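Protein arginine N-methyltransferase SFM1 (Saccharomyces cerevisiae, PDB 5C74) transfers one methyl group from S-adenosyl-L-methionine to an arginine of ribosomal protein S3, acting as a SPOUT-family protein-arginine N-methyltransferase. Local coordinates at residues Arg25-Glu30 and Thr146-Ile151; Phe12-Ile17 and Leu197-Lys202; Gly106-Gly109 and Asp115-Lys118. All blocks are in the same frame, centred on the assembly; numbering follows the deposited sequence.

Contact 1 (Arg25-Glu30 and Thr146-Ile151); sequences REVGAE and TTQLII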
loop_
_atom_site.group_PDB
_atom_site.type_symbol
_atom_site.label_atom_id
_atom_site.label_comp_id
_atom_site.label_asym_id
_atom_site.label_seq_id
_atom_site.Cartn_x
_atom_site.Cartn_y
_atom_site.Cartn_z
ATOM N N ARG A 25 13.571 7.878 -10.122
ATOM C CA ARG A 25 14.398 9.066 -10.276
ATOM C C ARG A 25 15.861 8.661 -10.436
ATOM O O ARG A 25 16.614 9.321 -11.153
ATOM C CB ARG A 25 14.233 10.024 -9.084
ATOM C CG ARG A 25 12.938 10.860 -9.163
ATOM C CD ARG A 25 12.843 11.901 -8.054
ATOM N NE ARG A 25 12.838 11.272 -6.744
ATOM C CZ ARG A 25 11.755 11.095 -5.993
ATOM N NH1 ARG A 25 10.570 11.524 -6.400
ATOM N NH2 ARG A 25 11.870 10.495 -4.820
ATOM N N GLU A 26 16.255 7.575 -9.774
ATOM C CA GLU A 26 17.640 7.132 -9.847
ATOM C C GLU A 26 17.980 6.409 -11.153
ATOM O O GLU A 26 18.932 6.787 -11.840
ATOM C CB GLU A 26 17.994 6.215 -8.674
ATOM C CG GLU A 26 19.487 5.877 -8.659
ATOM C CD GLU A 26 19.874 4.839 -7.609
ATOM O OE1 GLU A 26 19.035 4.469 -6.768
ATOM O OE2 GLU A 26 21.028 4.384 -7.633
ATOM N N VAL A 27 17.219 5.381 -11.509
ATOM C CA VAL A 27 17.631 4.539 -12.646
ATOM C C VAL A 27 16.869 4.843 -13.927
ATOM O O VAL A 27 17.299 4.460 -15.026
ATOM C CB VAL A 27 17.497 3.040 -12.317
ATOM C CG1 VAL A 27 18.316 2.690 -11.043
ATOM C CG2 VAL A 27 16.043 2.639 -12.137
ATOM N N GLY A 28 15.743 5.535 -13.799
ATOM C CA GLY A 28 14.964 5.908 -14.971
ATOM C C GLY A 28 13.810 4.962 -15.263
ATOM O O GLY A 28 13.881 3.765 -14.982
ATOM N N ALA A 29 12.750 5.501 -15.859
ATOM C CA ALA A 29 11.521 4.739 -16.083
ATOM C C ALA A 29 11.695 3.608 -17.085
ATOM O O ALA A 29 10.893 2.677 -17.105
ATOM C CB ALA A 29 10.406 5.656 -16.547
ATOM N N GLU A 30 12.714 3.691 -17.939
ATOM C CA GLU A 30 12.950 2.606 -18.879
ATOM C C GLU A 30 13.641 1.413 -18.239
ATOM O O GLU A 30 13.708 0.336 -18.843
ATOM C CB GLU A 30 13.784 3.092 -20.065
ATOM C CG GLU A 30 13.000 3.921 -21.054
ATOM C CD GLU A 30 13.794 4.171 -22.329
ATOM O OE1 GLU A 30 13.887 5.341 -22.753
ATOM O OE2 GLU A 30 14.326 3.194 -22.903
ATOM N N THR A 146 22.583 0.018 -4.239
ATOM C CA THR A 146 23.745 -0.814 -3.995
ATOM C C THR A 146 24.140 -1.555 -5.257
ATOM O O THR A 146 25.320 -1.630 -5.594
ATOM C CB THR A 146 23.489 -1.819 -2.862
ATOM O OG1 THR A 146 23.246 -1.103 -1.636
ATOM C CG2 THR A 146 24.699 -2.738 -2.691
ATOM N N THR A 147 23.152 -2.080 -5.964
ATOM C CA THR A 147 23.439 -2.813 -7.190
ATOM C C THR A 147 24.076 -1.900 -8.245
ATOM O O THR A 147 24.994 -2.310 -8.976
ATOM C CB THR A 147 22.159 -3.470 -7.732
ATOM O OG1 THR A 147 21.714 -4.453 -6.786
ATOM C CG2 THR A 147 22.458 -4.151 -9.083
ATOM N N GLN A 148 23.600 -0.659 -8.321
ATOM C CA GLN A 148 24.176 0.315 -9.243
ATOM C C GLN A 148 25.644 0.586 -8.910
ATOM O O GLN A 148 26.498 0.669 -9.797
ATOM C CB GLN A 148 23.374 1.622 -9.213
ATOM C CG GLN A 148 21.990 1.492 -9.809
ATOM C CD GLN A 148 22.028 1.526 -11.323
ATOM O OE1 GLN A 148 21.936 0.491 -11.982
ATOM N NE2 GLN A 148 22.180 2.717 -11.879
ATOM N N LEU A 149 25.936 0.749 -7.630
ATOM C CA LEU A 149 27.307 1.006 -7.204
ATOM C C LEU A 149 28.222 -0.147 -7.615
ATOM O O LEU A 149 29.359 0.063 -8.056
ATOM C CB LEU A 149 27.352 1.222 -5.677
ATOM C CG LEU A 149 26.687 2.511 -5.169
ATOM C CD1 LEU A 149 26.505 2.497 -3.634
ATOM C CD2 LEU A 149 27.546 3.690 -5.588
ATOM N N ILE A 150 27.716 -1.370 -7.485
ATOM C CA ILE A 150 28.525 -2.562 -7.757
ATOM C C ILE A 150 28.688 -2.793 -9.261
ATOM O O ILE A 150 29.798 -3.004 -9.750
ATOM C CB ILE A 150 27.893 -3.814 -7.091
ATOM C CG1 ILE A 150 27.979 -3.709 -5.570
ATOM C CG2 ILE A 150 28.571 -5.096 -7.536
ATOM C CD1 ILE A 150 27.157 -4.785 -4.840
ATOM N N ILE A 151 27.584 -2.698 -9.997
ATOM C CA ILE A 151 27.539 -3.105 -11.391
ATOM C C ILE A 151 27.904 -1.955 -12.329
ATOM O O ILE A 151 28.653 -2.135 -13.299
ATOM C CB ILE A 151 26.139 -3.665 -11.741
ATOM C CG1 ILE A 151 25.868 -4.944 -10.941
ATOM C CG2 ILE A 151 26.024 -3.983 -13.221
ATOM C CD1 ILE A 151 26.779 -6.120 -11.303
#

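Contact 2 (Phe12-Ile17 and Leu197-Lys202); sequences FSEWVI and LDLIKK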
loop_
_atom_site.group_PDB
_atom_site.type_symbol
_atom_site.label_atom_id
_atom_site.label_comp_id
_atom_site.label_asym_id
_atom_site.label_seq_id
_atom_site.Cartn_x
_atom_site.Cartn_y
_atom_site.Cartn_z
ATOM N N PHE A 12 -0.776 0.159 -3.347
ATOM C CA PHE A 12 0.534 0.762 -3.157
ATOM C C PHE A 12 0.505 1.580 -1.885
ATOM O O PHE A 12 -0.149 2.611 -1.840
ATOM C CB PHE A 12 0.903 1.671 -4.332
ATOM C CG PHE A 12 1.080 0.945 -5.638
ATOM C CD1 PHE A 12 -0.024 0.500 -6.356
ATOM C CD2 PHE A 12 2.350 0.738 -6.159
ATOM C CE1 PHE A 12 0.131 -0.161 -7.562
ATOM C CE2 PHE A 12 2.518 0.073 -7.373
ATOM C CZ PHE A 12 1.413 -0.380 -8.067
ATOM N N SER A 13 1.213 1.124 -0.864
ATOM C CA SER A 13 1.311 1.898 0.368
ATOM C C SER A 13 2.108 3.175 0.124
ATOM O O SER A 13 2.882 3.260 -0.830
ATOM C CB SER A 13 1.965 1.076 1.455
ATOM O OG SER A 13 3.328 0.888 1.133
ATOM N N GLU A 14 1.925 4.170 0.982
ATOM C CA GLU A 14 2.596 5.440 0.775
ATOM C C GLU A 14 4.113 5.261 0.797
ATOM O O GLU A 14 4.813 5.844 -0.035
ATOM C CB GLU A 14 2.145 6.463 1.825
ATOM C CG GLU A 14 2.763 7.842 1.669
ATOM C CD GLU A 14 2.391 8.541 0.359
ATOM O OE1 GLU A 14 1.402 8.139 -0.304
ATOM O OE2 GLU A 14 3.099 9.507 -0.000
ATOM N N TRP A 15 4.628 4.425 1.699
ATOM C CA TRP A 15 6.081 4.263 1.761
ATOM C C TRP A 15 6.595 3.556 0.508
ATOM O O TRP A 15 7.678 3.894 0.014
ATOM C CB TRP A 15 6.525 3.512 3.034
ATOM C CG TRP A 15 6.082 2.074 3.181
ATOM C CD1 TRP A 15 4.982 1.613 3.855
ATOM C CD2 TRP A 15 6.760 0.916 2.684
ATOM N NE1 TRP A 15 4.933 0.238 3.795
ATOM C CE2 TRP A 15 6.019 -0.214 3.087
ATOM C CE3 TRP A 15 7.926 0.723 1.925
ATOM C CZ2 TRP A 15 6.400 -1.518 2.764
ATOM C CZ3 TRP A 15 8.311 -0.577 1.609
ATOM C CH2 TRP A 15 7.543 -1.676 2.025
ATOM N N VAL A 16 5.815 2.618 -0.028
ATOM C CA VAL A 16 6.188 1.956 -1.291
ATOM C C VAL A 16 6.200 2.948 -2.462
ATOM O O VAL A 16 7.088 2.921 -3.327
ATOM C CB VAL A 16 5.227 0.785 -1.618
ATOM C CG1 VAL A 16 5.337 0.374 -3.068
ATOM C CG2 VAL A 16 5.495 -0.413 -0.714
ATOM N N ILE A 17 5.222 3.844 -2.491
ATOM C CA ILE A 17 5.193 4.869 -3.544
ATOM C C ILE A 17 6.433 5.758 -3.456
ATOM O O ILE A 17 7.047 6.094 -4.473
ATOM C CB ILE A 17 3.918 5.727 -3.454
ATOM C CG1 ILE A 17 2.693 4.860 -3.793
ATOM C CG2 ILE A 17 4.013 6.939 -4.401
ATOM C CD1 ILE A 17 1.330 5.552 -3.491
ATOM N N LEU A 197 11.671 10.379 5.427
ATOM C CA LEU A 197 11.909 10.821 6.810
ATOM C C LEU A 197 10.673 11.550 7.345
ATOM O O LEU A 197 10.295 11.390 8.522
ATOM C CB LEU A 197 13.144 11.715 6.905
ATOM C CG LEU A 197 13.550 12.123 8.330
ATOM C CD1 LEU A 197 13.715 10.889 9.221
ATOM C CD2 LEU A 197 14.829 12.946 8.317
ATOM N N ASP A 198 10.032 12.341 6.484
ATOM C CA ASP A 198 8.771 12.983 6.853
ATOM C C ASP A 198 7.714 11.959 7.239
ATOM O O ASP A 198 6.971 12.165 8.198
ATOM C CB ASP A 198 8.217 13.846 5.715
ATOM C CG ASP A 198 8.930 15.174 5.585
ATOM O OD1 ASP A 198 9.739 15.514 6.475
ATOM O OD2 ASP A 198 8.685 15.870 4.580
ATOM N N LEU A 199 7.626 10.876 6.471
ATOM C CA LEU A 199 6.649 9.823 6.762
ATOM C C LEU A 199 6.980 9.153 8.102
ATOM O O LEU A 199 6.087 8.842 8.892
ATOM C CB LEU A 199 6.627 8.788 5.639
ATOM C CG LEU A 199 5.398 7.900 5.500
ATOM C CD1 LEU A 199 4.167 8.756 5.191
ATOM C CD2 LEU A 199 5.605 6.848 4.422
ATOM N N ILE A 200 8.266 8.934 8.352
ATOM C CA ILE A 200 8.682 8.332 9.622
ATOM C C ILE A 200 8.312 9.257 10.778
ATOM O O ILE A 200 7.800 8.815 11.822
ATOM C CB ILE A 200 10.192 8.035 9.647
ATOM C CG1 ILE A 200 10.534 6.969 8.603
ATOM C CG2 ILE A 200 10.608 7.533 11.037
ATOM C CD1 ILE A 200 12.044 6.749 8.416
ATOM N N LYS A 201 8.560 10.547 10.580
ATOM C CA LYS A 201 8.214 11.551 11.589
ATOM C C LYS A 201 6.710 11.595 11.833
ATOM O O LYS A 201 6.262 11.686 12.974
ATOM C CB LYS A 201 8.737 12.930 11.171
ATOM C CG LYS A 201 8.339 14.062 12.120
ATOM C CD LYS A 201 9.221 15.291 11.910
ATOM C CE LYS A 201 9.230 15.730 10.448
ATOM N NZ LYS A 201 9.659 17.150 10.278
ATOM N N LYS A 202 5.924 11.520 10.763
ATOM C CA LYS A 202 4.473 11.489 10.896
ATOM C C LYS A 202 4.017 10.294 11.735
ATOM O O LYS A 202 3.177 10.427 12.630
ATOM C CB LYS A 202 3.826 11.443 9.520
ATOM C CG LYS A 202 2.309 11.383 9.497
ATOM C CD LYS A 202 1.837 11.168 8.058
ATOM C CE LYS A 202 0.338 10.912 7.977
ATOM N NZ LYS A 202 -0.436 12.144 8.251
#

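Contact 3 (Gly106-Gly109 and Asp115-Lys118); sequences GILG and DRTK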
loop_
_atom_site.group_PDB
_atom_site.type_symbol
_atom_site.label_atom_id
_atom_site.label_comp_id
_atom_site.label_asym_id
_atom_site.label_seq_id
_atom_site.Cartn_x
_atom_site.Cartn_y
_atom_site.Cartn_z
ATOM N N GLY A 106 8.743 -11.677 -5.356
ATOM C CA GLY A 106 7.606 -11.175 -4.611
ATOM C C GLY A 106 7.702 -11.633 -3.166
ATOM O O GLY A 106 8.219 -12.710 -2.896
ATOM N N ILE A 107 7.229 -10.802 -2.249
ATOM C CA ILE A 107 7.124 -11.187 -0.843
ATOM C C ILE A 107 5.659 -11.467 -0.556
ATOM O O ILE A 107 4.812 -10.589 -0.685
ATOM C CB ILE A 107 7.662 -10.098 0.108
ATOM C CG1 ILE A 107 9.169 -9.916 -0.084
ATOM C CG2 ILE A 107 7.353 -10.447 1.559
ATOM C CD1 ILE A 107 9.532 -8.717 -0.926
ATOM N N LEU A 108 5.360 -12.713 -0.217
ATOM C CA LEU A 108 3.982 -13.145 -0.062
ATOM C C LEU A 108 3.667 -13.358 1.411
ATOM O O LEU A 108 4.573 -13.358 2.238
ATOM C CB LEU A 108 3.749 -14.417 -0.871
ATOM C CG LEU A 108 4.098 -14.169 -2.344
ATOM C CD1 LEU A 108 4.539 -15.444 -3.037
ATOM C CD2 LEU A 108 2.926 -13.529 -3.064
ATOM N N GLY A 109 2.389 -13.535 1.733
ATOM C CA GLY A 109 1.975 -13.717 3.115
ATOM C C GLY A 109 2.323 -15.081 3.682
ATOM O O GLY A 109 3.116 -15.829 3.109
ATOM N N ASP A 115 7.615 -20.116 -1.061
ATOM C CA ASP A 115 9.018 -19.900 -1.392
ATOM C C ASP A 115 9.069 -19.400 -2.834
ATOM O O ASP A 115 9.121 -20.196 -3.771
ATOM C CB ASP A 115 9.810 -21.196 -1.215
ATOM C CG ASP A 115 11.286 -21.044 -1.538
ATOM O OD1 ASP A 115 11.697 -20.005 -2.097
ATOM O OD2 ASP A 115 12.046 -21.995 -1.244
ATOM N N ARG A 116 9.018 -18.087 -2.996
ATOM C CA ARG A 116 8.891 -17.481 -4.317
ATOM C C ARG A 116 10.125 -17.756 -5.166
ATOM O O ARG A 116 10.034 -17.905 -6.390
ATOM C CB ARG A 116 8.643 -15.978 -4.182
ATOM C CG ARG A 116 8.407 -15.250 -5.515
ATOM C CD ARG A 116 7.289 -15.909 -6.315
ATOM N NE ARG A 116 7.056 -15.251 -7.612
ATOM C CZ ARG A 116 6.246 -15.726 -8.550
ATOM N NH1 ARG A 116 5.577 -16.854 -8.344
ATOM N NH2 ARG A 116 6.110 -15.076 -9.701
ATOM N N THR A 117 11.284 -17.830 -4.517
ATOM C CA THR A 117 12.509 -18.167 -5.232
ATOM C C THR A 117 12.351 -19.525 -5.888
ATOM O O THR A 117 12.637 -19.693 -7.082
ATOM C CB THR A 117 13.720 -18.167 -4.299
ATOM O OG1 THR A 117 13.979 -16.817 -3.921
ATOM C CG2 THR A 117 14.964 -18.752 -5.006
ATOM N N LYS A 118 11.866 -20.497 -5.120
ATOM C CA LYS A 118 11.709 -21.840 -5.655
ATOM C C LYS A 118 10.619 -21.894 -6.725
ATOM O O LYS A 118 10.749 -22.625 -7.713
ATOM C CB LYS A 118 11.404 -22.844 -4.529
ATOM C CG LYS A 118 11.484 -24.301 -4.977
ATOM C CD LYS A 118 11.321 -25.269 -3.790
ATOM C CE LYS A 118 11.698 -26.692 -4.177
ATOM N NZ LYS A 118 11.644 -27.617 -2.997
#

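Contact 1 (Arg25-Glu30 and Thr146-Ile151)
Val27 and Gln148 come nearest across the two helices, with their CA atoms 8.5 Å apart. Gln148 does the touching for the segment 146-151. Its CG starts beside its own backbone N, and the chain then bends at the next bond (chi2 -79°). The bend lays the amide end against Val27. Val27 CG1 lies 3.9 Å from Gln148 CD, and Gln148 NE2 is almost as near. This is plain van der Waals contact. The amide's OE1 is engaged elsewhere, in a hydrogen bond with the hydroxyl of Tyr3.

Glu26 comes from the other helix, its extended chain sliding past that of Gln148 in the opposite direction. Glu26 OE2 comes to 3.7 Å from Gln148 CG. The carboxylate and amide planes are turned 77° apart, and no hydrogen bond joins them. Beyond Val27 the chain leaves the helix at Gly28, which has positive phi, a conformation suited to glycine.

The contact is a surface one. It joins the C-terminal end of helix 14-27 to helix 140-151. Val27 also packs on Ile144 of that helix and on Tyr3 of strand 2-6, which belongs to the parallel sheet.

Contact 2 (Phe12-Ile17 and Leu197-Lys202)
Leu199 pushes its forked end against the first turn of helix 14-27 and touches two successive residues there. With CG anti to the backbone N (chi1 -160°), the fork reaches the other helix, one methyl to each of the two residues. Leu199 CD2 meets Trp15 at the root of its side chain, 3.7 Å from Trp15 CB. Trp15 CA is just as near. Leu199 CD1 lies 3.9 Å from Glu14 CG. The chains of Glu14 and Leu199 run at a slant to one another, and only the aliphatic part of Glu14 takes part. Its carboxylate turns off to a salt bridge with Arg49 of helix 48-52.

The indole of Trp15 leads away from Leu199. Trp15 CG sits between its backbone N and carbonyl carbon (chi1 65°), which folds the ring back over the helix start. One ring face carries Ser13 OG and Val16 CG2, both offset toward the rim. Ser13 is the N-cap residue of the helix, and its OG accepts from Val16 N at 3.2 Å, with an N-H...O angle of 155°. The same hydroxyl is close to Trp15 NE1, but the angle is too poor for a hydrogen bond.

The two segments are 180 residues apart, and their nearest CA atoms, those of Trp15 and Leu199, are 7.5 Å apart. Leu199 packs on Leu18, one turn further along helix 14-27, and also on Leu205 of the second subunit, a residue of the expression tag. Lys202 NZ of that subunit makes a hydrogen bond to Phe12 O. Helix 14-27 thus begins at a place where helix 196-205 of its own chain and the same helix of the partner subunit both meet it.

Contact 3 (Gly106-Gly109 and Asp115-Lys118)
Arg116 lays the first part of its side chain beside the peptide groups of Gly106. The side chain sets off away from its own backbone N (chi1 -176°) and then bends at the next bond. Arg116 CB comes to 3.5 Å from Gly106 O. One carbon further out, Arg116 CG lies 3.6 Å from Gly106 N. The aliphatic part of the arginine therefore runs along the glycine backbone, and the contact is van der Waals packing without a hydrogen bond. The nearest CA atoms, those of Gly106 and Arg116, are 6.4 Å apart.

Leu108 points toward the same arginine from further down the loop. Leu108 CD1 approaches Arg116 CB at 4.3 Å, a looser touch.

The loop follows strand 101-104 of the parallel sheet and leads into helix 116-123, so the contact closes a short strand-loop-helix turn. SPOUT methyltransferases share a knotted alpha/beta fold, and the parallel sheet here belongs to that fold. Asp115 is the N-cap of the helix. Asp115 OD1 accepts from Lys118 N at 3.1 Å, with an N-H...O angle of 162°. The N-H meets the oxygen from well above the carboxylate plane, 70° out of it. The Asp115 side chain starts off away from the loop.

The charged end of Arg116 is held outside the two segments. Arg116 NE forms a salt bridge with Glu6 OE1, which also accepts from Gly106 N, so one carboxylate oxygen binds both the loop backbone and the arginine that packs on it. Arg116 NH1 forms a second salt bridge, with Glu119 OE1 on the same helix, and the two together fix the direction of the guanidinium. On the far side of the loop, Ile107 packs on Asn171 of the second subunit.

How the contacts relate
Contact 1 is a surface contact, while contacts 2 and 3 are partly buried. Contacts 1 and 2 share helix 14-27: contact 1 uses its C-terminal end and contact 2 its start, with centres 21 Å apart. Contact 3 uses other elements and lies across the centre of the chain from contact 1. None of the three has a hydrogen bond between its own segments. Contact 2 packs leucine methyls on carbon atoms. Contacts 1 and 3 set carbon atoms beside polar groups. In each, a polar side chain finds its main partner elsewhere. Contacts 2 and 3 both touch the second subunit, whereas no other chain of the assembly touches the segments of contact 1.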